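Local coordinates for glycoside hydrolase family protein (Novosphingobium sp. PP1Y, PDB 6Q2F), which probably releases terminal alpha-L-rhamnose from glycosides by hydrolysis, as an alpha-L-rhamnosidase of the glycoside hydrolase class that carries a sodium ion, at residues 1100-1105 with 1114-1119; 654-659 with 1095-1100; 244-249 with 275-280. All coordinates share one frame; numbering follows the deposited sequence.

In the fold
From the N terminus, interaction 3 comes first: it closes a short loop of 25 residues, setting the turn before strand 249-251 against the end of strand 268-277. Interaction 2 spans a far longer stretch, 435 residues, and joins the loop after barrel strand 642-649 to the start of helix 1099-1105, bringing the C-terminal galactose-binding-like region against the barrel. Interaction 1 then closes an eight-residue loop, bringing 1114-1119 back to the same helix. The three follow in series, with none nested or crossed. Interactions 1 and 2 share Asn1100 and touch where Thr1114 CG2 packs on Trp1098. Interaction 3 lies in a separate beta region, about 48 Å (interaction 1) and 51 Å (interaction 2) away between centres.

Interaction 1 (1100-1105 with 1114-1119); sequences NRLIGD and TWTAMP
Asp1105, in the helical segment 1100-1105, meets Thr1114, where the chain returns to the helix after a short loop in the galactose-binding-like region. Asp1105 CB comes no closer than 4.0 Å to Thr1114 OG1, and Asp1105 CG lies 3.7 Å from the same hydroxyl. The grip is at the end: Asp1105 OD2 accepts from Thr1114 N at 2.7 Å, nearly head-on and almost straight (169°). Thr1114 OG1 gives the same Asp1105 OD2 a second bond of 2.8 Å, arriving on the anti side, 34° out of the carboxylate plane. With OG1 lying between the backbone N and the carbonyl carbon (chi1 69°), both donors of Thr1114 can reach one oxygen. Asp1105 OD1 forms a salt bridge to Arg1101 NH2 at 3.0 Å, but the hydrogen bonds from Arg1101 NH2 and NE are both weak by angle, as is that from Ile1113 N; both oxygens have partners, OD2 the firmer ones. An alanine in place of Asp1105 is likely to leave the Thr1114 amide and hydroxyl without this acceptor and the Arg1101 guanidinium without this counter-charge. Beyond Thr1114 the chain pairs in parallel with strand 690-691. Carbon contacts lie beside the polar grip: Arg1101 CG touches Thr1114 CG2 at 3.7 Å, while the Leu1102 CD2 methyl rests against the hydroxyl oxygen Thr1114 OG1 at 3.6 Å and, about at right angles to that, Thr1116 CG2 at 3.8 Å.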
ATOM      1  N   ASN A1100     -16.696 -11.184 -25.112  1.00 42.90           N
ATOM      2  CA  ASN A1100     -17.190 -12.102 -26.128  1.00 41.31           C
ATOM      3  C   ASN A1100     -16.897 -11.579 -27.529  1.00 40.46           C
ATOM      4  O   ASN A1100     -16.529 -12.350 -28.417  1.00 47.07           O
ATOM      5  CB  ASN A1100     -18.695 -12.338 -25.936  1.00 40.37           C
ATOM      6  CG  ASN A1100     -19.014 -13.228 -24.734  1.00 48.84           C
ATOM      7  OD1 ASN A1100     -18.116 -13.703 -24.037  1.00 42.36           O
ATOM      8  ND2 ASN A1100     -20.307 -13.459 -24.492  1.00 39.65           N
ATOM      9  N   ARG A1101     -17.064 -10.272 -27.753  1.00 34.36           N
ATOM     10  CA  ARG A1101     -16.728  -9.694 -29.056  1.00 39.72           C
ATOM     11  C   ARG A1101     -15.227  -9.724 -29.312  1.00 42.05           C
ATOM     12  O   ARG A1101     -14.799  -9.770 -30.470  1.00 39.65           O
ATOM     13  CB  ARG A1101     -17.240  -8.255 -29.145  1.00 37.78           C
ATOM     14  CG  ARG A1101     -17.154  -7.660 -30.541  1.00 40.47           C
ATOM     15  CD  ARG A1101     -17.989  -8.511 -31.529  1.00 40.84           C
ATOM     16  NE  ARG A1101     -17.169  -9.394 -32.349  1.00 34.75           N
ATOM     17  CZ  ARG A1101     -17.632 -10.129 -33.359  1.00 42.42           C
ATOM     18  NH1 ARG A1101     -18.913 -10.088 -33.680  1.00 41.83           N
ATOM     19  NH2 ARG A1101     -16.809 -10.899 -34.057  1.00 36.88           N
ATOM     20  N   LEU A1102     -14.423  -9.663 -28.250  1.00 38.43           N
ATOM     21  CA  LEU A1102     -12.985  -9.839 -28.397  1.00 32.06           C
ATOM     22  C   LEU A1102     -12.670 -11.262 -28.829  1.00 39.61           C
ATOM     23  O   LEU A1102     -11.897 -11.482 -29.765  1.00 48.70           O
ATOM     24  CB  LEU A1102     -12.275  -9.508 -27.080  1.00 31.01           C
ATOM     25  CG  LEU A1102     -12.168  -8.043 -26.650  1.00 35.19           C
ATOM     26  CD1 LEU A1102     -11.722  -7.957 -25.199  1.00 28.97           C
ATOM     27  CD2 LEU A1102     -11.164  -7.313 -27.552  1.00 37.26           C
ATOM     28  N   ILE A1103     -13.260 -12.246 -28.145  1.00 44.93           N
ATOM     29  CA  ILE A1103     -13.096 -13.628 -28.577  1.00 45.86           C
ATOM     30  C   ILE A1103     -13.624 -13.809 -29.993  1.00 44.47           C
ATOM     31  O   ILE A1103     -12.968 -14.424 -30.841  1.00 48.40           O
ATOM     32  CB  ILE A1103     -13.783 -14.570 -27.580  1.00 42.81           C
ATOM     33  CG1 ILE A1103     -13.099 -14.432 -26.218  1.00 40.23           C
ATOM     34  CG2 ILE A1103     -13.751 -15.996 -28.121  1.00 39.88           C
ATOM     35  CD1 ILE A1103     -13.874 -15.059 -25.086  1.00 46.56           C
ATOM     36  N   GLY A1104     -14.796 -13.243 -30.281  1.00 44.70           N
ATOM     37  CA  GLY A1104     -15.367 -13.376 -31.611  1.00 43.20           C
ATOM     38  C   GLY A1104     -14.452 -12.861 -32.701  1.00 46.96           C
ATOM     39  O   GLY A1104     -14.481 -13.358 -33.826  1.00 45.61           O
ATOM     40  N   ASP A1105     -13.610 -11.875 -32.381  1.00 50.91           N
ATOM     41  CA  ASP A1105     -12.714 -11.301 -33.379  1.00 50.06           C
ATOM     42  C   ASP A1105     -11.501 -12.171 -33.649  1.00 51.69           C
ATOM     43  O   ASP A1105     -10.799 -11.940 -34.638  1.00 56.13           O
ATOM     44  CB  ASP A1105     -12.265  -9.906 -32.956  1.00 50.88           C
ATOM     45  CG  ASP A1105     -13.253  -8.834 -33.362  1.00 48.97           C
ATOM     46  OD1 ASP A1105     -14.351  -9.183 -33.835  1.00 52.64           O
ATOM     47  OD2 ASP A1105     -12.932  -7.640 -33.195  1.00 55.59           O
ATOM     48  N   THR A1114     -13.397  -5.028 -32.927  1.00 44.11           N
ATOM     49  CA  THR A1114     -12.634  -4.435 -31.843  1.00 45.18           C
ATOM     50  C   THR A1114     -11.223  -4.079 -32.281  1.00 41.72           C
ATOM     51  O   THR A1114     -10.690  -4.616 -33.254  1.00 40.84           O
ATOM     52  CB  THR A1114     -12.544  -5.365 -30.631  1.00 41.31           C
ATOM     53  OG1 THR A1114     -11.716  -6.489 -30.968  1.00 47.22           O
ATOM     54  CG2 THR A1114     -13.929  -5.836 -30.209  1.00 51.66           C
ATOM     55  N   TRP A1115     -10.632  -3.158 -31.524  1.00 37.67           N
ATOM     56  CA  TRP A1115      -9.211  -2.844 -31.562  1.00 33.94           C
ATOM     57  C   TRP A1115      -8.693  -2.761 -30.134  1.00 36.10           C
ATOM     58  O   TRP A1115      -9.309  -2.102 -29.284  1.00 37.02           O
ATOM     59  CB  TRP A1115      -8.950  -1.522 -32.284  1.00 38.57           C
ATOM     60  CG  TRP A1115      -7.481  -1.209 -32.442  1.00 39.80           C
ATOM     61  CD1 TRP A1115      -6.723  -1.415 -33.560  1.00 36.57           C
ATOM     62  CD2 TRP A1115      -6.602  -0.654 -31.456  1.00 35.36           C
ATOM     63  NE1 TRP A1115      -5.433  -1.014 -33.333  1.00 38.31           N
ATOM     64  CE2 TRP A1115      -5.331  -0.538 -32.051  1.00 35.96           C
ATOM     65  CE3 TRP A1115      -6.768  -0.231 -30.128  1.00 28.44           C
ATOM     66  CZ2 TRP A1115      -4.226  -0.026 -31.366  1.00 38.57           C
ATOM     67  CZ3 TRP A1115      -5.666   0.270 -29.446  1.00 38.44           C
ATOM     68  CH2 TRP A1115      -4.412   0.375 -30.070  1.00 35.13           C
ATOM     69  N   THR A1116      -7.587  -3.456 -29.867  1.00 35.75           N
ATOM     70  CA  THR A1116      -6.817  -3.305 -28.640  1.00 34.68           C
ATOM     71  C   THR A1116      -5.347  -3.245 -29.029  1.00 40.30           C
ATOM     72  O   THR A1116      -4.962  -3.695 -30.109  1.00 38.86           O
ATOM     73  CB  THR A1116      -7.023  -4.456 -27.642  1.00 37.42           C
ATOM     74  OG1 THR A1116      -6.536  -5.678 -28.215  1.00 40.19           O
ATOM     75  CG2 THR A1116      -8.509  -4.613 -27.269  1.00 35.73           C
ATOM     76  N   ALA A1117      -4.520  -2.719 -28.115  1.00 51.24           N
ATOM     77  CA  ALA A1117      -3.092  -2.571 -28.390  1.00 49.11           C
ATOM     78  C   ALA A1117      -2.406  -3.924 -28.547  1.00 56.14           C
ATOM     79  O   ALA A1117      -1.676  -4.148 -29.519  1.00 56.31           O
ATOM     80  CB  ALA A1117      -2.428  -1.763 -27.281  1.00 43.02           C
HETATM   81  N   MSE A1118      -2.606  -4.827 -27.589  1.00 58.47           N
HETATM   82  CA  MSE A1118      -2.019  -6.162 -27.637  1.00 62.35           C
HETATM   83  C   MSE A1118      -3.164  -7.178 -27.663  1.00 57.08           C
HETATM   84  O   MSE A1118      -4.314  -6.825 -27.398  1.00 45.30           O
HETATM   85  CB  MSE A1118      -1.073  -6.401 -26.444  1.00 84.98           C
HETATM   86  CG  MSE A1118       0.247  -5.610 -26.469  1.00106.04           C
HETATM   87 SE   MSE A1118       1.369  -5.789 -28.072  1.00127.50          SE
HETATM   88  CE  MSE A1118       1.694  -7.708 -28.094  1.00128.14           C
ATOM     89  N   PRO A1119      -2.886  -8.429 -28.020  1.00 63.29           N
ATOM     90  CA  PRO A1119      -3.973  -9.413 -28.069  1.00 62.34           C
ATOM     91  C   PRO A1119      -4.480  -9.737 -26.672  1.00 54.45           C
ATOM     92  O   PRO A1119      -3.749  -9.663 -25.683  1.00 56.91           O
ATOM     93  CB  PRO A1119      -3.334 -10.633 -28.747  1.00 64.98           C
ATOM     94  CG  PRO A1119      -1.861 -10.452 -28.550  1.00 69.56           C
ATOM     95  CD  PRO A1119      -1.618  -8.974 -28.540  1.00 64.64           C
TER

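Interaction 2 (654-659 with 1095-1100); sequences AFAPKD and ANTWVN
The flat Phe655-Ala656 peptide carries the Thr1097 methyl on one face, where the loop leaving strand 642-649 of the (beta/alpha)8 barrel meets the start of helix 1099-1105, part of the C-terminal galactose-binding-like region packed on the barrel. Thr1097 CG2 sits almost directly above the carbonyl carbon, 3.7 Å from Phe655 C and 3.6 Å from Phe655 O, and Ala656 CB lies 4.0 Å from that methyl. Both polar atoms of this peptide are bonded. Phe655 O accepts from Trp707 NE1, and Ala656 N gives a straight bond (173°) of 3.0 Å to Asp659 OD2, on its anti lone pair; that same oxygen pairs in a salt bridge with Arg1128. These bonds help to hold the peptide in place under the methyl. In Thr1097, CG2 stands anti to the carbonyl carbon, which turns the methyl to the barrel loop and leaves OG1 (chi1 65°) pointing along its own chain, where Thr1097 OG1 accepts a weak capping bond from Val1099 N at 3.3 Å. No hydrogen bond joins the two segments directly; they meet by van der Waals contact alone, and the second point is Val1099 CG2, 3.7 Å from Ala654 CA and 4.1 Å from Ala654 CB.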
ATOM      1  N   ALA A 654     -12.517  -7.947 -18.502  1.00 31.98           N
ATOM      2  CA  ALA A 654     -13.249  -9.068 -17.924  1.00 42.17           C
ATOM      3  C   ALA A 654     -14.015  -8.694 -16.650  1.00 41.00           C
ATOM      4  O   ALA A 654     -14.124  -9.508 -15.726  1.00 46.08           O
ATOM      5  CB  ALA A 654     -12.290 -10.232 -17.676  1.00 41.38           C
ATOM      6  N   PHE A 655     -14.584  -7.497 -16.584  1.00 30.99           N
ATOM      7  CA  PHE A 655     -15.287  -7.088 -15.376  1.00 30.19           C
ATOM      8  C   PHE A 655     -16.530  -6.284 -15.707  1.00 31.58           C
ATOM      9  O   PHE A 655     -16.490  -5.343 -16.501  1.00 29.39           O
ATOM     10  CB  PHE A 655     -14.378  -6.233 -14.442  1.00 29.78           C
ATOM     11  CG  PHE A 655     -13.095  -6.891 -14.064  1.00 36.44           C
ATOM     12  CD1 PHE A 655     -11.962  -6.739 -14.862  1.00 35.35           C
ATOM     13  CD2 PHE A 655     -13.006  -7.642 -12.895  1.00 30.06           C
ATOM     14  CE1 PHE A 655     -10.747  -7.334 -14.495  1.00 38.27           C
ATOM     15  CE2 PHE A 655     -11.801  -8.242 -12.514  1.00 34.16           C
ATOM     16  CZ  PHE A 655     -10.668  -8.087 -13.309  1.00 35.83           C
ATOM     17  N   ALA A 656     -17.620  -6.670 -15.084  1.00 34.30           N
ATOM     18  CA  ALA A 656     -18.833  -5.889 -14.977  1.00 35.72           C
ATOM     19  C   ALA A 656     -19.038  -5.629 -13.493  1.00 32.14           C
ATOM     20  O   ALA A 656     -18.375  -6.261 -12.664  1.00 27.41           O
ATOM     21  CB  ALA A 656     -20.032  -6.637 -15.580  1.00 24.75           C
ATOM     22  N   PRO A 657     -19.917  -4.698 -13.112  1.00 31.50           N
ATOM     23  CA  PRO A 657     -20.070  -4.392 -11.676  1.00 32.99           C
ATOM     24  C   PRO A 657     -20.358  -5.622 -10.832  1.00 33.53           C
ATOM     25  O   PRO A 657     -19.931  -5.686  -9.672  1.00 32.60           O
ATOM     26  CB  PRO A 657     -21.232  -3.395 -11.666  1.00 32.60           C
ATOM     27  CG  PRO A 657     -21.138  -2.725 -13.007  1.00 35.28           C
ATOM     28  CD  PRO A 657     -20.753  -3.819 -13.951  1.00 28.74           C
ATOM     29  N   LYS A 658     -20.996  -6.621 -11.406  1.00 31.02           N
ATOM     30  CA  LYS A 658     -21.291  -7.836 -10.679  1.00 34.65           C
ATOM     31  C   LYS A 658     -19.996  -8.483 -10.198  1.00 29.44           C
ATOM     32  O   LYS A 658     -19.967  -9.073  -9.174  1.00 31.37           O
ATOM     33  CB  LYS A 658     -22.193  -8.794 -11.477  1.00 33.28           C
ATOM     34  CG  LYS A 658     -21.487  -9.870 -12.255  1.00 39.95           C
ATOM     35  CD  LYS A 658     -22.361 -10.502 -13.322  1.00 48.53           C
ATOM     36  CE  LYS A 658     -23.644 -11.111 -12.765  1.00 56.28           C
ATOM     37  NZ  LYS A 658     -24.204 -12.236 -13.538  1.00 52.44           N
ATOM     38  N   ASP A 659     -18.933  -8.349 -10.956  1.00 30.31           N
ATOM     39  CA  ASP A 659     -17.645  -8.910 -10.571  1.00 33.65           C
ATOM     40  C   ASP A 659     -16.872  -8.019  -9.617  1.00 35.04           C
ATOM     41  O   ASP A 659     -15.916  -8.486  -8.988  1.00 36.24           O
ATOM     42  CB  ASP A 659     -16.774  -9.138 -11.799  1.00 31.47           C
ATOM     43  CG  ASP A 659     -17.456  -9.997 -12.829  1.00 36.60           C
ATOM     44  OD1 ASP A 659     -17.655 -11.185 -12.526  1.00 39.48           O
ATOM     45  OD2 ASP A 659     -17.780  -9.477 -13.914  1.00 36.98           O
ATOM     46  N   ALA A1095     -26.525  -5.000 -20.703  1.00 31.42           N
ATOM     47  CA  ALA A1095     -25.151  -4.764 -21.110  1.00 35.32           C
ATOM     48  C   ALA A1095     -24.283  -5.914 -20.617  1.00 34.33           C
ATOM     49  O   ALA A1095     -24.483  -6.417 -19.502  1.00 32.81           O
ATOM     50  CB  ALA A1095     -24.628  -3.442 -20.530  1.00 28.67           C
ATOM     51  N   ASN A1096     -23.314  -6.323 -21.433  1.00 30.85           N
ATOM     52  CA  ASN A1096     -22.318  -7.305 -21.019  1.00 30.65           C
ATOM     53  C   ASN A1096     -20.932  -6.673 -21.168  1.00 34.55           C
ATOM     54  O   ASN A1096     -20.812  -5.469 -21.397  1.00 35.69           O
ATOM     55  CB  ASN A1096     -22.455  -8.593 -21.827  1.00 30.28           C
ATOM     56  CG  ASN A1096     -22.265  -8.366 -23.312  1.00 38.50           C
ATOM     57  OD1 ASN A1096     -22.330  -7.227 -23.785  1.00 36.25           O
ATOM     58  ND2 ASN A1096     -22.046  -9.450 -24.060  1.00 34.71           N
ATOM     59  N   THR A1097     -19.889  -7.491 -21.034  1.00 36.57           N
ATOM     60  CA  THR A1097     -18.512  -7.033 -21.189  1.00 36.49           C
ATOM     61  C   THR A1097     -18.060  -7.170 -22.647  1.00 37.74           C
ATOM     62  O   THR A1097     -18.729  -7.778 -23.485  1.00 41.04           O
ATOM     63  CB  THR A1097     -17.558  -7.830 -20.301  1.00 33.39           C
ATOM     64  OG1 THR A1097     -17.541  -9.197 -20.736  1.00 36.40           O
ATOM     65  CG2 THR A1097     -17.964  -7.749 -18.815  1.00 27.18           C
ATOM     66  N   TRP A1098     -16.886  -6.600 -22.935  1.00 38.14           N
ATOM     67  CA  TRP A1098     -16.269  -6.736 -24.253  1.00 33.11           C
ATOM     68  C   TRP A1098     -15.701  -8.116 -24.521  1.00 32.69           C
ATOM     69  O   TRP A1098     -15.223  -8.344 -25.639  1.00 35.61           O
ATOM     70  CB  TRP A1098     -15.126  -5.733 -24.421  1.00 28.83           C
ATOM     71  CG  TRP A1098     -15.565  -4.403 -24.884  1.00 30.44           C
ATOM     72  CD1 TRP A1098     -15.560  -3.227 -24.160  1.00 27.41           C
ATOM     73  CD2 TRP A1098     -16.089  -4.082 -26.176  1.00 30.53           C
ATOM     74  NE1 TRP A1098     -16.044  -2.198 -24.944  1.00 28.54           N
ATOM     75  CE2 TRP A1098     -16.366  -2.695 -26.184  1.00 27.40           C
ATOM     76  CE3 TRP A1098     -16.332  -4.829 -27.340  1.00 32.71           C
ATOM     77  CZ2 TRP A1098     -16.896  -2.044 -27.309  1.00 27.76           C
ATOM     78  CZ3 TRP A1098     -16.849  -4.176 -28.459  1.00 37.23           C
ATOM     79  CH2 TRP A1098     -17.127  -2.799 -28.433  1.00 34.80           C
ATOM     80  N   VAL A1099     -15.730  -9.024 -23.544  1.00 36.63           N
ATOM     81  CA  VAL A1099     -14.967 -10.268 -23.654  1.00 38.38           C
ATOM     82  C   VAL A1099     -15.386 -11.056 -24.895  1.00 42.22           C
ATOM     83  O   VAL A1099     -14.544 -11.557 -25.653  1.00 46.04           O
ATOM     84  CB  VAL A1099     -15.133 -11.103 -22.370  1.00 39.12           C
ATOM     85  CG1 VAL A1099     -14.586 -12.514 -22.552  1.00 30.53           C
ATOM     86  CG2 VAL A1099     -14.453 -10.409 -21.204  1.00 33.25           C
ATOM     87  N   ASN A1100     -16.696 -11.184 -25.112  1.00 42.90           N
ATOM     88  CA  ASN A1100     -17.190 -12.102 -26.128  1.00 41.31           C
ATOM     89  C   ASN A1100     -16.897 -11.579 -27.529  1.00 40.46           C
ATOM     90  O   ASN A1100     -16.529 -12.350 -28.417  1.00 47.07           O
ATOM     91  CB  ASN A1100     -18.695 -12.338 -25.936  1.00 40.37           C
ATOM     92  CG  ASN A1100     -19.014 -13.228 -24.734  1.00 48.84           C
ATOM     93  OD1 ASN A1100     -18.116 -13.703 -24.037  1.00 42.36           O
ATOM     94  ND2 ASN A1100     -20.307 -13.459 -24.492  1.00 39.65           N
TER

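Interaction 3 (244-249 with 275-280); sequences DIAGGV and TVFVPN
A type I beta turn, Asp244 to Gly247, sets Ile245 O and Ala246 against Phe277, the last residue of strand 268-277 in a four-stranded antiparallel sheet, and Pro279 just beyond it. This sheet and the six-stranded one from the same part of the chain suggest a beta-sandwich, with the same strand orders as the C-terminal galactose-binding-like domain. The touch on the ring is at the edge. Ile245 O lies in the plane of the Phe277 ring, 3.4 Å from Phe277 CD2, so that the carbonyl faces the slightly positive C-H rim; Ala246 CA approaches the same edge, with Ala246 CB 4.5 Å from Phe277 CE2. With CG anti to the backbone N (chi1 -177°), the phenyl extends from the strand to reach the turn. Over one of its faces, offset toward the rim, stands Pro279 N, and Pro279 CG meets Ala246 O at 3.3 Å. Ile245 and Phe277 also both touch Leu183. The contact therefore joins the loop leading to strand 249-251 to the end of another strand of the sheet. The turn is held in shape by an Asx turn, in which Asp244 OD1 accepts from Ala246 N at 2.9 Å from above the carboxylate plane, and by the backbone bond of Gly247 N to Asp244 O at 3.1 Å.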
ATOM      1  N   ASP A 244      37.305  -4.278  -6.910  1.00 63.15           N
ATOM      2  CA  ASP A 244      36.033  -4.437  -7.612  1.00 65.31           C
ATOM      3  C   ASP A 244      35.242  -5.572  -6.965  1.00 61.91           C
ATOM      4  O   ASP A 244      35.442  -6.746  -7.290  1.00 63.35           O
ATOM      5  CB  ASP A 244      36.274  -4.709  -9.093  1.00 67.75           C
ATOM      6  CG  ASP A 244      34.982  -4.867  -9.875  1.00 68.06           C
ATOM      7  OD1 ASP A 244      33.910  -4.530  -9.325  1.00 66.91           O
ATOM      8  OD2 ASP A 244      35.037  -5.322 -11.042  1.00 76.80           O
ATOM      9  N   ILE A 245      34.318  -5.211  -6.070  1.00 58.93           N
ATOM     10  CA  ILE A 245      33.447  -6.198  -5.437  1.00 54.56           C
ATOM     11  C   ILE A 245      32.448  -6.814  -6.406  1.00 56.13           C
ATOM     12  O   ILE A 245      31.835  -7.836  -6.078  1.00 59.64           O
ATOM     13  CB  ILE A 245      32.695  -5.571  -4.244  1.00 52.93           C
ATOM     14  CG1 ILE A 245      31.890  -4.352  -4.698  1.00 49.01           C
ATOM     15  CG2 ILE A 245      33.669  -5.191  -3.136  1.00 53.15           C
ATOM     16  CD1 ILE A 245      31.325  -3.541  -3.558  1.00 53.19           C
ATOM     17  N   ALA A 246      32.255  -6.220  -7.583  1.00 46.67           N
ATOM     18  CA  ALA A 246      31.425  -6.823  -8.620  1.00 53.26           C
ATOM     19  C   ALA A 246      32.203  -7.747  -9.550  1.00 53.59           C
ATOM     20  O   ALA A 246      31.587  -8.454 -10.350  1.00 55.39           O
ATOM     21  CB  ALA A 246      30.740  -5.737  -9.455  1.00 50.18           C
ATOM     22  N   GLY A 247      33.530  -7.754  -9.475  1.00 56.97           N
ATOM     23  CA  GLY A 247      34.325  -8.577 -10.364  1.00 49.56           C
ATOM     24  C   GLY A 247      35.200  -9.569  -9.632  1.00 59.50           C
ATOM     25  O   GLY A 247      36.183  -9.187  -8.990  1.00 64.14           O
ATOM     26  N   GLY A 248      34.858 -10.849  -9.729  1.00 61.31           N
ATOM     27  CA  GLY A 248      35.611 -11.872  -9.039  1.00 66.94           C
ATOM     28  C   GLY A 248      35.874 -13.088  -9.896  1.00 68.13           C
ATOM     29  O   GLY A 248      36.654 -13.024 -10.850  1.00 70.98           O
ATOM     30  N   VAL A 249      35.232 -14.202  -9.566  1.00 61.72           N
ATOM     31  CA  VAL A 249      35.438 -15.459 -10.267  1.00 60.95           C
ATOM     32  C   VAL A 249      34.090 -15.989 -10.728  1.00 66.05           C
ATOM     33  O   VAL A 249      33.065 -15.780 -10.075  1.00 60.38           O
ATOM     34  CB  VAL A 249      36.147 -16.499  -9.379  1.00 61.13           C
ATOM     35  CG1 VAL A 249      37.492 -15.975  -8.943  1.00 60.01           C
ATOM     36  CG2 VAL A 249      35.292 -16.828  -8.157  1.00 60.90           C
ATOM     37  N   THR A 275      32.263 -11.493   4.102  1.00 47.71           N
ATOM     38  CA  THR A 275      31.481 -10.638   3.221  1.00 49.32           C
ATOM     39  C   THR A 275      31.389 -11.297   1.850  1.00 47.82           C
ATOM     40  O   THR A 275      32.401 -11.768   1.314  1.00 48.35           O
ATOM     41  CB  THR A 275      32.099  -9.237   3.103  1.00 42.56           C
ATOM     42  OG1 THR A 275      32.214  -8.656   4.406  1.00 44.30           O
ATOM     43  CG2 THR A 275      31.226  -8.349   2.239  1.00 39.94           C
ATOM     44  N   VAL A 276      30.183 -11.332   1.286  1.00 45.38           N
ATOM     45  CA  VAL A 276      29.939 -11.942  -0.015  1.00 45.24           C
ATOM     46  C   VAL A 276      29.158 -10.966  -0.886  1.00 48.17           C
ATOM     47  O   VAL A 276      28.275 -10.256  -0.396  1.00 49.32           O
ATOM     48  CB  VAL A 276      29.175 -13.275   0.134  1.00 51.23           C
ATOM     49  CG1 VAL A 276      28.781 -13.820  -1.217  1.00 50.34           C
ATOM     50  CG2 VAL A 276      30.030 -14.285   0.870  1.00 52.66           C
ATOM     51  N   PHE A 277      29.485 -10.922  -2.177  1.00 47.06           N
ATOM     52  CA  PHE A 277      28.601 -10.283  -3.144  1.00 47.22           C
ATOM     53  C   PHE A 277      28.561 -11.088  -4.432  1.00 51.28           C
ATOM     54  O   PHE A 277      29.603 -11.430  -5.003  1.00 51.54           O
ATOM     55  CB  PHE A 277      29.008  -8.841  -3.450  1.00 36.12           C
ATOM     56  CG  PHE A 277      28.067  -8.151  -4.396  1.00 46.12           C
ATOM     57  CD1 PHE A 277      26.741  -7.939  -4.043  1.00 38.81           C
ATOM     58  CD2 PHE A 277      28.499  -7.725  -5.641  1.00 49.06           C
ATOM     59  CE1 PHE A 277      25.863  -7.307  -4.918  1.00 39.74           C
ATOM     60  CE2 PHE A 277      27.631  -7.097  -6.521  1.00 44.67           C
ATOM     61  CZ  PHE A 277      26.312  -6.883  -6.160  1.00 40.94           C
ATOM     62  N   VAL A 278      27.345 -11.387  -4.875  1.00 45.11           N
ATOM     63  CA  VAL A 278      27.049 -12.028  -6.147  1.00 47.88           C
ATOM     64  C   VAL A 278      26.331 -10.997  -7.012  1.00 53.36           C
ATOM     65  O   VAL A 278      25.188 -10.626  -6.705  1.00 57.26           O
ATOM     66  CB  VAL A 278      26.190 -13.285  -5.952  1.00 51.05           C
ATOM     67  CG1 VAL A 278      25.833 -13.909  -7.308  1.00 45.52           C
ATOM     68  CG2 VAL A 278      26.905 -14.275  -5.052  1.00 48.78           C
ATOM     69  N   PRO A 279      26.958 -10.487  -8.072  1.00 56.99           N
ATOM     70  CA  PRO A 279      26.284  -9.498  -8.922  1.00 53.00           C
ATOM     71  C   PRO A 279      24.981 -10.047  -9.476  1.00 57.12           C
ATOM     72  O   PRO A 279      24.796 -11.260  -9.596  1.00 60.19           O
ATOM     73  CB  PRO A 279      27.301  -9.240 -10.037  1.00 49.89           C
ATOM     74  CG  PRO A 279      28.615  -9.564  -9.414  1.00 58.95           C
ATOM     75  CD  PRO A 279      28.361 -10.695  -8.458  1.00 56.46           C
ATOM     76  N   ASN A 280      24.064  -9.130  -9.788  1.00 60.64           N
ATOM     77  CA  ASN A 280      22.780  -9.442 -10.414  1.00 62.74           C
ATOM     78  C   ASN A 280      22.097 -10.677  -9.828  1.00 64.52           C
ATOM     79  O   ASN A 280      21.981 -11.700 -10.507  1.00 73.65           O
ATOM     80  CB  ASN A 280      22.966  -9.637 -11.923  1.00 62.55           C
ATOM     81  CG  ASN A 280      23.936  -8.635 -12.526  1.00 65.99           C
ATOM     82  OD1 ASN A 280      24.918  -9.016 -13.159  1.00 74.86           O
ATOM     83  ND2 ASN A 280      23.664  -7.345 -12.337  1.00 63.13           N
TER